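Local atomic coordinates of neuraminidase (Influenza A virus, PDB entry 4GDI), a protein that forms a neuraminidase-like beta-propeller tetramer of the viral envelope and may remove terminal sialic acid from glycoconjugates, although its putative active site has diverged. Residues N170-R175 and N196-T201; G143-P148 and V161-G166. All coordinates share one frame; numbering follows the deposited sequence.

Contact 1: N170-R175 and N196-T201; sequences NQSVHR and NFEYST. With NAG (2-acetamido-2-deoxy-beta-D-glucopyranose), chain P.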
ATOM      1  N   ASN A 170     -45.013  -8.492   6.310  1.00 42.17           N
ATOM      2  CA  ASN A 170     -46.124  -9.444   6.418  1.00 36.91           C
ATOM      3  C   ASN A 170     -46.583  -9.984   5.071  1.00 38.92           C
ATOM      4  O   ASN A 170     -47.463 -10.839   5.002  1.00 41.36           O
ATOM      5  CB  ASN A 170     -47.311  -8.859   7.207  1.00 51.06           C
ATOM      6  CG  ASN A 170     -47.931  -7.637   6.543  1.00 58.70           C
ATOM      7  OD1 ASN A 170     -47.774  -7.413   5.342  1.00 49.93           O
ATOM      8  ND2 ASN A 170     -48.664  -6.846   7.335  1.00 68.89           N
ATOM      9  N   GLN A 171     -45.974  -9.499   3.997  1.00 43.92           N
ATOM     10  CA  GLN A 171     -46.159 -10.131   2.695  1.00 48.86           C
ATOM     11  C   GLN A 171     -44.892 -10.020   1.846  1.00 47.80           C
ATOM     12  O   GLN A 171     -44.921  -9.526   0.719  1.00 42.83           O
ATOM     13  CB  GLN A 171     -47.366  -9.535   1.964  1.00 55.76           C
ATOM     14  CG  GLN A 171     -47.448  -8.027   2.047  1.00 75.90           C
ATOM     15  CD  GLN A 171     -48.683  -7.477   1.363  1.00 91.21           C
ATOM     16  OE1 GLN A 171     -49.298  -8.146   0.529  1.00 92.49           O
ATOM     17  NE2 GLN A 171     -49.058  -6.253   1.720  1.00 93.05           N
ATOM     18  N   SER A 172     -43.780 -10.494   2.396  1.00 42.00           N
ATOM     19  CA  SER A 172     -42.503 -10.418   1.702  1.00 34.10           C
ATOM     20  C   SER A 172     -42.357 -11.521   0.670  1.00 29.85           C
ATOM     21  O   SER A 172     -42.975 -12.580   0.777  1.00 27.71           O
ATOM     22  CB  SER A 172     -41.354 -10.485   2.706  1.00 33.63           C
ATOM     23  OG  SER A 172     -41.457 -11.637   3.519  1.00 33.68           O
ATOM     24  N   VAL A 173     -41.530 -11.263  -0.339  1.00 27.71           N
ATOM     25  CA  VAL A 173     -41.225 -12.255  -1.362  1.00 33.31           C
ATOM     26  C   VAL A 173     -39.723 -12.553  -1.302  1.00 27.54           C
ATOM     27  O   VAL A 173     -38.922 -11.648  -1.112  1.00 29.36           O
ATOM     28  CB  VAL A 173     -41.633 -11.750  -2.758  1.00 31.90           C
ATOM     29  CG1 VAL A 173     -41.233 -12.749  -3.835  1.00 42.04           C
ATOM     30  CG2 VAL A 173     -43.136 -11.495  -2.798  1.00 38.82           C
ATOM     31  N   HIS A 174     -39.358 -13.825  -1.434  1.00 26.19           N
ATOM     32  CA  HIS A 174     -37.963 -14.245  -1.335  1.00 26.40           C
ATOM     33  C   HIS A 174     -37.635 -15.204  -2.466  1.00 23.92           C
ATOM     34  O   HIS A 174     -38.353 -16.165  -2.710  1.00 28.46           O
ATOM     35  CB  HIS A 174     -37.713 -14.882   0.031  1.00 24.31           C
ATOM     36  CG  HIS A 174     -38.178 -14.027   1.160  1.00 20.53           C
ATOM     37  ND1 HIS A 174     -37.472 -12.922   1.592  1.00 24.64           N
ATOM     38  CD2 HIS A 174     -39.320 -14.049   1.886  1.00 24.35           C
ATOM     39  CE1 HIS A 174     -38.138 -12.330   2.563  1.00 28.26           C
ATOM     40  NE2 HIS A 174     -39.264 -12.999   2.766  1.00 22.50           N
ATOM     41  N   ARG A 175     -36.565 -14.895  -3.185  1.00 24.43           N
ATOM     42  CA  ARG A 175     -36.148 -15.693  -4.323  1.00 22.95           C
ATOM     43  C   ARG A 175     -34.687 -16.120  -4.194  1.00 27.12           C
ATOM     44  O   ARG A 175     -33.851 -15.351  -3.719  1.00 24.50           O
ATOM     45  CB  ARG A 175     -36.279 -14.862  -5.597  1.00 29.18           C
ATOM     46  CG  ARG A 175     -37.691 -14.479  -5.953  1.00 31.04           C
ATOM     47  CD  ARG A 175     -37.718 -13.692  -7.249  1.00 42.35           C
ATOM     48  NE  ARG A 175     -39.080 -13.522  -7.734  1.00 49.92           N
ATOM     49  CZ  ARG A 175     -39.402 -12.959  -8.892  1.00 54.21           C
ATOM     50  NH1 ARG A 175     -38.452 -12.502  -9.705  1.00 40.07           N
ATOM     51  NH2 ARG A 175     -40.681 -12.861  -9.237  1.00 53.96           N
ATOM     52  N   ASN A 196     -41.587 -14.595   7.277  1.00 28.57           N
ATOM     53  CA  ASN A 196     -40.743 -13.575   6.668  1.00 25.83           C
ATOM     54  C   ASN A 196     -39.306 -14.096   6.766  1.00 24.22           C
ATOM     55  O   ASN A 196     -38.952 -14.711   7.770  1.00 22.85           O
ATOM     56  CB  ASN A 196     -40.915 -12.250   7.433  1.00 23.53           C
ATOM     57  CG  ASN A 196     -39.935 -11.181   7.007  1.00 20.57           C
ATOM     58  OD1 ASN A 196     -39.142 -10.697   7.810  1.00 21.67           O
ATOM     59  ND2 ASN A 196     -40.005 -10.785   5.753  1.00 20.73           N
ATOM     60  N   PHE A 197     -38.496 -13.860   5.738  1.00 24.82           N
ATOM     61  CA  PHE A 197     -37.157 -14.464   5.643  1.00 25.75           C
ATOM     62  C   PHE A 197     -36.097 -13.481   5.132  1.00 22.66           C
ATOM     63  O   PHE A 197     -35.638 -13.589   3.988  1.00 25.71           O
ATOM     64  CB  PHE A 197     -37.200 -15.681   4.711  1.00 22.64           C
ATOM     65  CG  PHE A 197     -36.074 -16.674   4.948  1.00 29.47           C
ATOM     66  CD1 PHE A 197     -34.802 -16.448   4.432  1.00 34.10           C
ATOM     67  CD2 PHE A 197     -36.296 -17.837   5.694  1.00 24.91           C
ATOM     68  CE1 PHE A 197     -33.769 -17.361   4.660  1.00 35.72           C
ATOM     69  CE2 PHE A 197     -35.269 -18.746   5.926  1.00 26.99           C
ATOM     70  CZ  PHE A 197     -34.004 -18.510   5.409  1.00 23.63           C
ATOM     71  N   GLU A 198     -35.737 -12.515   5.976  1.00 24.83           N
ATOM     72  CA  GLU A 198     -34.764 -11.479   5.634  1.00 24.09           C
ATOM     73  C   GLU A 198     -33.357 -11.866   6.102  1.00 23.03           C
ATOM     74  O   GLU A 198     -33.187 -12.756   6.937  1.00 25.18           O
ATOM     75  CB  GLU A 198     -35.132 -10.148   6.308  1.00 24.89           C
ATOM     76  CG  GLU A 198     -36.562  -9.658   6.045  1.00 27.02           C
ATOM     77  CD  GLU A 198     -36.795  -9.197   4.623  1.00 26.85           C
ATOM     78  OE1 GLU A 198     -35.845  -8.716   3.961  1.00 30.65           O
ATOM     79  OE2 GLU A 198     -37.948  -9.309   4.162  1.00 27.36           O
ATOM     80  N   TYR A 199     -32.361 -11.160   5.572  1.00 21.64           N
ATOM     81  CA  TYR A 199     -30.996 -11.230   6.075  1.00 16.81           C
ATOM     82  C   TYR A 199     -30.393 -12.639   6.026  1.00 19.17           C
ATOM     83  O   TYR A 199     -29.666 -13.036   6.946  1.00 18.77           O
ATOM     84  CB  TYR A 199     -30.934 -10.751   7.522  1.00 21.13           C
ATOM     85  CG  TYR A 199     -31.638  -9.453   7.829  1.00 24.34           C
ATOM     86  CD1 TYR A 199     -31.820  -8.478   6.860  1.00 27.09           C
ATOM     87  CD2 TYR A 199     -32.105  -9.197   9.118  1.00 32.96           C
ATOM     88  CE1 TYR A 199     -32.447  -7.271   7.172  1.00 33.54           C
ATOM     89  CE2 TYR A 199     -32.743  -8.005   9.435  1.00 35.71           C
ATOM     90  CZ  TYR A 199     -32.905  -7.046   8.461  1.00 31.91           C
ATOM     91  OH  TYR A 199     -33.533  -5.871   8.781  1.00 41.06           O
ATOM     92  N   SER A 200     -30.685 -13.391   4.968  1.00 17.35           N
ATOM     93  CA  SER A 200     -30.110 -14.719   4.813  1.00 22.33           C
ATOM     94  C   SER A 200     -28.612 -14.668   5.029  1.00 24.45           C
ATOM     95  O   SER A 200     -27.926 -13.865   4.405  1.00 26.55           O
ATOM     96  CB  SER A 200     -30.357 -15.264   3.398  1.00 22.58           C
ATOM     97  OG  SER A 200     -31.726 -15.483   3.171  1.00 32.95           O
ATOM     98  N   THR A 201     -28.101 -15.559   5.874  1.00 18.32           N
ATOM     99  CA  THR A 201     -26.677 -15.783   5.980  1.00 16.34           C
ATOM    100  C   THR A 201     -26.446 -17.281   5.785  1.00 23.02           C
ATOM    101  O   THR A 201     -27.128 -18.121   6.387  1.00 22.78           O
ATOM    102  CB  THR A 201     -26.099 -15.249   7.317  1.00 22.80           C
ATOM    103  OG1 THR A 201     -24.702 -15.545   7.419  1.00 25.17           O
ATOM    104  CG2 THR A 201     -26.822 -15.864   8.537  1.00 23.92           C
TER
HETATM  105  C1  NAG P 507     -48.821  -5.522   6.774  1.00 72.11           C
HETATM  106  C2  NAG P 507     -50.294  -5.145   6.600  1.00 80.84           C
HETATM  107  C3  NAG P 507     -50.415  -3.761   5.982  1.00 79.84           C
HETATM  108  C4  NAG P 507     -49.723  -2.800   6.933  1.00 79.87           C
HETATM  109  C5  NAG P 507     -48.251  -3.200   7.016  1.00 68.01           C
HETATM  110  C6  NAG P 507     -47.426  -2.217   7.851  1.00 67.85           C
HETATM  111  C7  NAG P 507     -52.178  -6.632   6.268  1.00 83.52           C
HETATM  112  C8  NAG P 507     -53.321  -6.644   5.297  1.00 87.72           C
HETATM  113  N2  NAG P 507     -51.028  -6.125   5.822  1.00 89.09           N
HETATM  114  O3  NAG P 507     -51.768  -3.408   5.796  1.00 79.33           O
HETATM  115  O4  NAG P 507     -49.881  -1.468   6.495  1.00 88.66           O
HETATM  116  O5  NAG P 507     -48.129  -4.525   7.516  1.00 68.02           O
HETATM  117  O6  NAG P 507     -47.761  -2.264   9.222  1.00 73.61           O
HETATM  118  O7  NAG P 507     -52.325  -7.071   7.410  1.00 69.13           O
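The imidazole of H174 carries F197 on one face and a polar pair at its edge. F197 CB sits 3.9 Å from the ring centroid, almost on the normal, making a CH-pi contact, while the phenyl group itself leads away from the histidine. Near the ring plane stand N196 ND2 and the carboxylate of E198, whose OE2 lies 3.4 Å from H174 CE1. The N196 side chain crosses that of H174 at about a right angle, its amide plane turned 57° from the imidazole, and ND2 is the atom that comes to the ring's edge.

S172 joins these elements. Its OG is 2.7 Å from H174 NE2 in a hydrogen bond whose donor may be either residue, and it accepts from N196 ND2 at 2.8 Å (N-H...O angle 157°), the donor nitrogen's amide plane running through the serine oxygen. The same ND2 also donates to E198 OE2 at 3.0 Å, reaching its anti lone pair; with two in-plane partners, and OD1 bound to L216 N, the amide cannot easily rotate. A bend at chi2 (-70°) turns CD of E198 from the line of its chain, and OE1 forms a salt bridge with R146. H174 ND1 lies 3.1 Å from F197 O at a poor angle; its hydrogen-bond partner is S164 OG.

At the far end of 170-175, N170 points away from 196-201 and bears an N-linked sugar, ND2 to C1 of the NAG being 1.4 Å. N196 also packs against N215, a ligand of the bound calcium ion. The whole is a blade-to-blade junction of a beta-propeller: strand 173-180 belongs to one four-stranded blade, and the 196-199 connection leads into 200-205, the first strand of the next.

Contact 2: G143-P148 and V161-G166; sequences GPLRLP and VIVSDG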
ATOM      1  N   GLY A 143     -40.930  -3.438  -4.276  1.00 33.74           N
ATOM      2  CA  GLY A 143     -39.663  -2.984  -3.739  1.00 25.09           C
ATOM      3  C   GLY A 143     -39.736  -2.643  -2.271  1.00 28.87           C
ATOM      4  O   GLY A 143     -40.787  -2.767  -1.656  1.00 40.77           O
ATOM      5  N   PRO A 144     -38.596  -2.257  -1.689  1.00 26.70           N
ATOM      6  CA  PRO A 144     -37.312  -2.271  -2.395  1.00 28.99           C
ATOM      7  C   PRO A 144     -36.766  -3.686  -2.524  1.00 29.35           C
ATOM      8  O   PRO A 144     -37.107  -4.555  -1.718  1.00 31.15           O
ATOM      9  CB  PRO A 144     -36.411  -1.451  -1.472  1.00 30.37           C
ATOM     10  CG  PRO A 144     -36.959  -1.706  -0.104  1.00 24.69           C
ATOM     11  CD  PRO A 144     -38.452  -1.845  -0.281  1.00 28.21           C
ATOM     12  N   LEU A 145     -35.965  -3.943  -3.544  1.00 27.39           N
ATOM     13  CA  LEU A 145     -35.161  -5.154  -3.550  1.00 25.06           C
ATOM     14  C   LEU A 145     -34.151  -5.090  -2.411  1.00 26.39           C
ATOM     15  O   LEU A 145     -33.604  -4.024  -2.116  1.00 23.45           O
ATOM     16  CB  LEU A 145     -34.459  -5.339  -4.886  1.00 25.70           C
ATOM     17  CG  LEU A 145     -35.416  -5.613  -6.037  1.00 32.36           C
ATOM     18  CD1 LEU A 145     -34.647  -5.635  -7.338  1.00 31.26           C
ATOM     19  CD2 LEU A 145     -36.176  -6.920  -5.829  1.00 33.29           C
ATOM     20  N   ARG A 146     -33.941  -6.235  -1.770  1.00 21.69           N
ATOM     21  CA  ARG A 146     -33.098  -6.326  -0.588  1.00 25.91           C
ATOM     22  C   ARG A 146     -32.115  -7.482  -0.708  1.00 24.06           C
ATOM     23  O   ARG A 146     -32.509  -8.630  -0.896  1.00 25.07           O
ATOM     24  CB  ARG A 146     -33.967  -6.506   0.665  1.00 27.23           C
ATOM     25  CG  ARG A 146     -35.001  -5.392   0.828  1.00 26.15           C
ATOM     26  CD  ARG A 146     -35.799  -5.528   2.100  1.00 26.96           C
ATOM     27  NE  ARG A 146     -36.694  -6.680   2.181  1.00 27.97           N
ATOM     28  CZ  ARG A 146     -37.863  -6.795   1.550  1.00 26.93           C
ATOM     29  NH1 ARG A 146     -38.264  -5.877   0.676  1.00 29.96           N
ATOM     30  NH2 ARG A 146     -38.625  -7.858   1.770  1.00 23.50           N
ATOM     31  N   LEU A 147     -30.831  -7.148  -0.635  1.00 20.86           N
ATOM     32  CA  LEU A 147     -29.762  -8.137  -0.539  1.00 20.72           C
ATOM     33  C   LEU A 147     -29.420  -8.427   0.928  1.00 25.81           C
ATOM     34  O   LEU A 147     -29.599  -7.568   1.788  1.00 24.96           O
ATOM     35  CB  LEU A 147     -28.550  -7.640  -1.316  1.00 19.51           C
ATOM     36  CG  LEU A 147     -28.810  -7.678  -2.828  1.00 21.77           C
ATOM     37  CD1 LEU A 147     -27.876  -6.764  -3.653  1.00 23.01           C
ATOM     38  CD2 LEU A 147     -28.678  -9.115  -3.305  1.00 23.87           C
ATOM     39  N   PRO A 148     -28.919  -9.638   1.220  1.00 23.80           N
ATOM     40  CA  PRO A 148     -28.870 -10.044   2.634  1.00 25.38           C
ATOM     41  C   PRO A 148     -27.710  -9.517   3.489  1.00 22.97           C
ATOM     42  O   PRO A 148     -27.692  -9.784   4.693  1.00 25.15           O
ATOM     43  CB  PRO A 148     -28.789 -11.564   2.549  1.00 22.41           C
ATOM     44  CG  PRO A 148     -28.119 -11.834   1.239  1.00 24.83           C
ATOM     45  CD  PRO A 148     -28.560 -10.742   0.310  1.00 23.24           C
ATOM     46  N   VAL A 161     -27.655 -16.513  -4.343  1.00 23.98           N
ATOM     47  CA  VAL A 161     -27.941 -15.462  -3.376  1.00 20.13           C
ATOM     48  C   VAL A 161     -29.444 -15.353  -3.186  1.00 27.90           C
ATOM     49  O   VAL A 161     -30.209 -15.600  -4.115  1.00 23.83           O
ATOM     50  CB  VAL A 161     -27.368 -14.127  -3.830  1.00 19.83           C
ATOM     51  CG1 VAL A 161     -28.021 -13.676  -5.136  1.00 27.44           C
ATOM     52  CG2 VAL A 161     -27.535 -13.076  -2.758  1.00 26.16           C
ATOM     53  N   ILE A 162     -29.856 -15.030  -1.967  1.00 25.71           N
ATOM     54  CA  ILE A 162     -31.258 -14.786  -1.657  1.00 22.18           C
ATOM     55  C   ILE A 162     -31.568 -13.305  -1.853  1.00 26.37           C
ATOM     56  O   ILE A 162     -30.915 -12.451  -1.267  1.00 24.79           O
ATOM     57  CB  ILE A 162     -31.609 -15.168  -0.197  1.00 25.58           C
ATOM     58  CG1 ILE A 162     -31.162 -16.607   0.118  1.00 29.36           C
ATOM     59  CG2 ILE A 162     -33.098 -15.024   0.049  1.00 30.73           C
ATOM     60  CD1 ILE A 162     -31.675 -17.625  -0.844  1.00 33.25           C
ATOM     61  N   VAL A 163     -32.557 -13.010  -2.688  1.00 23.19           N
ATOM     62  CA  VAL A 163     -33.022 -11.640  -2.885  1.00 22.82           C
ATOM     63  C   VAL A 163     -34.459 -11.492  -2.374  1.00 25.61           C
ATOM     64  O   VAL A 163     -35.307 -12.342  -2.650  1.00 24.66           O
ATOM     65  CB  VAL A 163     -32.997 -11.271  -4.377  1.00 23.77           C
ATOM     66  CG1 VAL A 163     -33.612  -9.903  -4.599  1.00 24.78           C
ATOM     67  CG2 VAL A 163     -31.571 -11.320  -4.919  1.00 27.88           C
ATOM     68  N   SER A 164     -34.733 -10.415  -1.640  1.00 22.35           N
ATOM     69  CA  SER A 164     -36.075 -10.187  -1.098  1.00 24.91           C
ATOM     70  C   SER A 164     -36.709  -8.937  -1.708  1.00 26.40           C
ATOM     71  O   SER A 164     -36.009  -8.003  -2.106  1.00 21.30           O
ATOM     72  CB  SER A 164     -36.038 -10.069   0.422  1.00 28.16           C
ATOM     73  OG  SER A 164     -35.468 -11.226   1.004  1.00 27.65           O
ATOM     74  N   ASP A 165     -38.037  -8.946  -1.772  1.00 29.48           N
ATOM     75  CA  ASP A 165     -38.823  -7.907  -2.441  1.00 28.30           C
ATOM     76  C   ASP A 165     -40.098  -7.722  -1.629  1.00 33.04           C
ATOM     77  O   ASP A 165     -40.421  -8.552  -0.772  1.00 27.59           O
ATOM     78  CB  ASP A 165     -39.153  -8.359  -3.861  1.00 24.31           C
ATOM     79  CG  ASP A 165     -39.641  -7.226  -4.764  1.00 36.74           C
ATOM     80  OD1 ASP A 165     -39.972  -6.125  -4.270  1.00 34.97           O
ATOM     81  OD2 ASP A 165     -39.721  -7.469  -5.989  1.00 36.36           O
ATOM     82  N   GLY A 166     -40.817  -6.632  -1.872  1.00 34.12           N
ATOM     83  CA  GLY A 166     -42.062  -6.376  -1.166  1.00 27.98           C
ATOM     84  C   GLY A 166     -41.935  -5.357  -0.049  1.00 29.16           C
ATOM     85  O   GLY A 166     -41.017  -5.430   0.759  1.00 33.68           O
TER
HETATM   86  O   HOH W   1     -32.715 -10.851   1.304  1.00 33.71           O
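L147 and V163 lie side by side, pointing the same way, with L147 CD2 4.0 Å from V163 CG2. On its other branch V163 meets L145, CG1 to CD2 at 4.1 Å, and beyond L147 the ring of P148 crosses V161 at about a right angle, its CD 4.0 Å from V161 CG2. I125 of strand 124-129 packs against L145, L147 and V163, adding the neighbouring blade to this apolar cluster.

Outward of it, the backbones join in a single antiparallel hydrogen-bonded pair: R146 N to S164 O is 2.7 Å, and S164 N to R146 O is 2.9 Å and nearly straight (172°). A water links R146 O to S164 OG, the hydroxyl that also bonds H174 ND1.

At the polar edge, the arginine chain bends at chi3 (-67°), which brings NE over S164 CB. NH1 then donates to G166 O at 2.8 Å, and NH2 to D165 O at 3.2 Å, approaching from above that carbonyl's plane. Beside it D165 OD1 accepts from G143 N at 2.9 Å and also from G166 N.

The carboxylate gains two more backbone donors at OD2, S140 N and R141 N. A buried aspartate gripped by four N-H groups ties loop 140-143 to the strand's end, and its negative charge is probably stabilised there without an ion pair to R146, whose guanidinium is spent on carbonyls and on E198.

Both contacts are buried, their centres about 7 Å apart, and both reach one sheet, in which strands 158-165 and 173-180 are neighbours. Contact 2 fastens the incoming loop to the second strand of this blade; contact 1 joins the third strand to the connection that leaves for the next blade. Their chemistry differs accordingly: contact 2 adds side-chain-to-backbone bonds of R146 and D165 to its apolar cluster and strand pairing, whereas contact 1 buries less surface, lacks backbone pairing between its segments and bonds side chain to side chain. They meet directly: the E198 and R146 ends pair as opposite charges, H174 reaches S164, and S200 packs on P148 and I162. Only contact 1 extends to a glycan-bearing asparagine.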